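Local structure of glycogen accumulation regulator GarA (Mycobacterium tuberculosis, 6I2P) at residues D29-L34 with E137-K142. The protein regulates glycogen accumulation and, through its forkhead-associated (FHA) domain, probably binds phosphothreonine-containing or other protein partners. Residues are numbered along the deposited sequence; the frame is centred on the assembly and turned at random.
Sequences DFLSEL and EVQIGK. With SO4 (sulfate ion), chain L.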
loop_
_atom_site.group_PDB
_atom_site.type_symbol
_atom_site.label_atom_id
_atom_site.label_comp_id
_atom_site.label_asym_id
_atom_site.label_seq_id
_atom_site.Cartn_x
_atom_site.Cartn_y
_atom_site.Cartn_z
ATOM N N ASP C 29 2.076 -18.386 6.890
ATOM C CA ASP C 29 0.703 -17.926 6.641
ATOM C C ASP C 29 0.629 -16.488 6.077
ATOM O O ASP C 29 -0.391 -16.096 5.511
ATOM C CB ASP C 29 -0.110 -18.033 7.944
ATOM C CG ASP C 29 -1.602 -17.855 7.780
ATOM O OD1 ASP C 29 -2.257 -18.786 7.264
ATOM O OD2 ASP C 29 -2.117 -16.790 8.181
ATOM N N PHE C 30 1.708 -15.714 6.222
ATOM C CA PHE C 30 1.756 -14.330 5.757
ATOM C C PHE C 30 2.494 -14.183 4.444
ATOM O O PHE C 30 3.096 -15.146 3.981
ATOM C CB PHE C 30 2.364 -13.432 6.843
ATOM C CG PHE C 30 1.644 -13.563 8.161
ATOM C CD1 PHE C 30 0.401 -12.973 8.352
ATOM C CD2 PHE C 30 2.181 -14.324 9.191
ATOM C CE1 PHE C 30 -0.281 -13.124 9.558
ATOM C CE2 PHE C 30 1.497 -14.475 10.397
ATOM C CZ PHE C 30 0.267 -13.882 10.569
ATOM N N LEU C 31 2.408 -13.000 3.817
ATOM C CA LEU C 31 3.138 -12.724 2.576
ATOM C C LEU C 31 4.622 -12.535 2.916
ATOM O O LEU C 31 4.950 -12.068 4.011
ATOM C CB LEU C 31 2.576 -11.489 1.840
ATOM C CG LEU C 31 1.180 -11.638 1.201
ATOM C CD1 LEU C 31 0.624 -10.296 0.820
ATOM C CD2 LEU C 31 1.208 -12.540 -0.034
ATOM N N SER C 32 5.498 -12.934 1.985
ATOM C CA SER C 32 6.959 -12.916 2.082
ATOM C C SER C 32 7.582 -11.601 2.560
ATOM O O SER C 32 8.575 -11.646 3.291
ATOM C CB SER C 32 7.580 -13.314 0.751
ATOM O OG SER C 32 7.007 -14.494 0.213
ATOM N N GLU C 33 7.014 -10.445 2.149
ATOM C CA GLU C 33 7.481 -9.092 2.506
ATOM C C GLU C 33 7.565 -8.871 4.012
ATOM O O GLU C 33 8.413 -8.106 4.464
ATOM C CB GLU C 33 6.593 -8.005 1.870
ATOM C CG GLU C 33 6.747 -7.865 0.363
ATOM C CD GLU C 33 6.032 -8.878 -0.515
ATOM O OE1 GLU C 33 5.324 -9.762 0.017
ATOM O OE2 GLU C 33 6.190 -8.786 -1.753
ATOM N N LEU C 34 6.707 -9.555 4.788
ATOM C CA LEU C 34 6.704 -9.455 6.245
ATOM C C LEU C 34 7.954 -10.072 6.903
ATOM O O LEU C 34 8.227 -9.779 8.069
ATOM C CB LEU C 34 5.411 -10.026 6.833
ATOM C CG LEU C 34 4.197 -9.104 6.731
ATOM C CD1 LEU C 34 2.914 -9.887 6.693
ATOM C CD2 LEU C 34 4.172 -8.083 7.844
ATOM N N GLU C 137 6.136 -23.266 -2.897
ATOM C CA GLU C 137 5.239 -22.121 -2.981
ATOM C C GLU C 137 5.923 -20.948 -3.680
ATOM O O GLU C 137 7.006 -20.524 -3.279
ATOM C CB GLU C 137 4.697 -21.730 -1.599
ATOM C CG GLU C 137 3.612 -22.684 -1.107
ATOM C CD GLU C 137 2.689 -22.170 -0.020
ATOM O OE1 GLU C 137 2.569 -22.854 1.021
ATOM O OE2 GLU C 137 2.066 -21.101 -0.213
ATOM N N VAL C 138 5.290 -20.447 -4.746
ATOM C CA VAL C 138 5.788 -19.337 -5.558
ATOM C C VAL C 138 4.917 -18.109 -5.331
ATOM O O VAL C 138 3.705 -18.162 -5.540
ATOM C CB VAL C 138 5.904 -19.697 -7.068
ATOM C CG1 VAL C 138 6.622 -18.589 -7.844
ATOM C CG2 VAL C 138 6.612 -21.033 -7.274
ATOM N N GLN C 139 5.539 -17.001 -4.903
ATOM C CA GLN C 139 4.824 -15.749 -4.690
ATOM C C GLN C 139 5.162 -14.752 -5.779
ATOM O O GLN C 139 6.318 -14.350 -5.927
ATOM C CB GLN C 139 5.055 -15.166 -3.285
ATOM C CG GLN C 139 3.993 -14.143 -2.895
ATOM C CD GLN C 139 4.395 -13.272 -1.737
ATOM O OE1 GLN C 139 4.531 -13.719 -0.596
ATOM N NE2 GLN C 139 4.573 -11.995 -2.006
ATOM N N ILE C 140 4.140 -14.397 -6.569
ATOM C CA ILE C 140 4.190 -13.407 -7.643
ATOM C C ILE C 140 3.088 -12.413 -7.288
ATOM O O ILE C 140 1.905 -12.753 -7.330
ATOM C CB ILE C 140 4.043 -14.052 -9.053
ATOM C CG1 ILE C 140 5.285 -14.920 -9.394
ATOM C CG2 ILE C 140 3.814 -12.983 -10.129
ATOM C CD1 ILE C 140 5.120 -15.917 -10.561
ATOM N N GLY C 141 3.501 -11.232 -6.846
ATOM C CA GLY C 141 2.599 -10.189 -6.376
ATOM C C GLY C 141 1.960 -10.615 -5.073
ATOM O O GLY C 141 2.660 -10.933 -4.109
ATOM N N LYS C 142 0.627 -10.681 -5.066
ATOM C CA LYS C 142 -0.164 -11.147 -3.930
ATOM C C LYS C 142 -0.624 -12.593 -4.191
ATOM O O LYS C 142 -1.387 -13.139 -3.395
ATOM C CB LYS C 142 -1.373 -10.223 -3.667
ATOM C CG LYS C 142 -1.025 -8.838 -3.144
ATOM C CD LYS C 142 -2.297 -8.045 -2.864
ATOM C CE LYS C 142 -2.436 -6.818 -3.736
ATOM N NZ LYS C 142 -3.763 -6.176 -3.570
HETATM S S SO4 L . -5.870 -6.036 -6.641
HETATM O O1 SO4 L . -6.060 -6.090 -5.188
HETATM O O2 SO4 L . -6.405 -4.775 -7.155
HETATM O O3 SO4 L . -4.445 -6.132 -6.958
HETATM O O4 SO4 L . -6.565 -7.161 -7.280
HETATM O O HOH W 1 4.792 -9.077 -4.006
#
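Gln139 of strand 137-140 meets Leu31, Ser32 and Glu33 and ties the N-terminal segment 29-34, which precedes strand 57-61, to the outer face of one sheet of the FHA β-sandwich. Val138 and Ile140, apolar and turned the other way, pack on Phe102 of the second sheet. Gln139 CG stands anti to the backbone N (chi1 -161°) and the extended chain carries the amide to segment 29-34; a primary amide suits the place because it offers both an acceptor and a donor. OE1 is gripped twice: Ser32 N gives a nearly straight bond of 2.9 Å, on a lone pair in the carbonyl plane, and Ser32 OG donates from above that plane at 2.7 Å. A small hydroxyl residue suits this place because its backbone and side-chain donors converge on one buried oxygen. Leu31 lies across the Gln139 side chain at about a right angle, its methyl CD2 3.6 Å from OE1, an apolar cover beside the polar cluster. At the other branch of the amide, NE2 donates in its own plane to the syn lone pair of Glu33 OE1 at 3.1 Å; the bend at chi2 (79°) turns Glu33 CD back toward Gln139, and a carboxylate suits the place as an acceptor for NE2 and, through OE2, for a water that also donates to Gly141 O. At Gly141, where the strand has ended, positive phi is easy for glycine. The end of the Lys142 side chain leads away from segment 29-34, and its ammonium reaches a sulfate, probably from the crystallisation liquor: NZ lies 2.8 Å from sulfate O1.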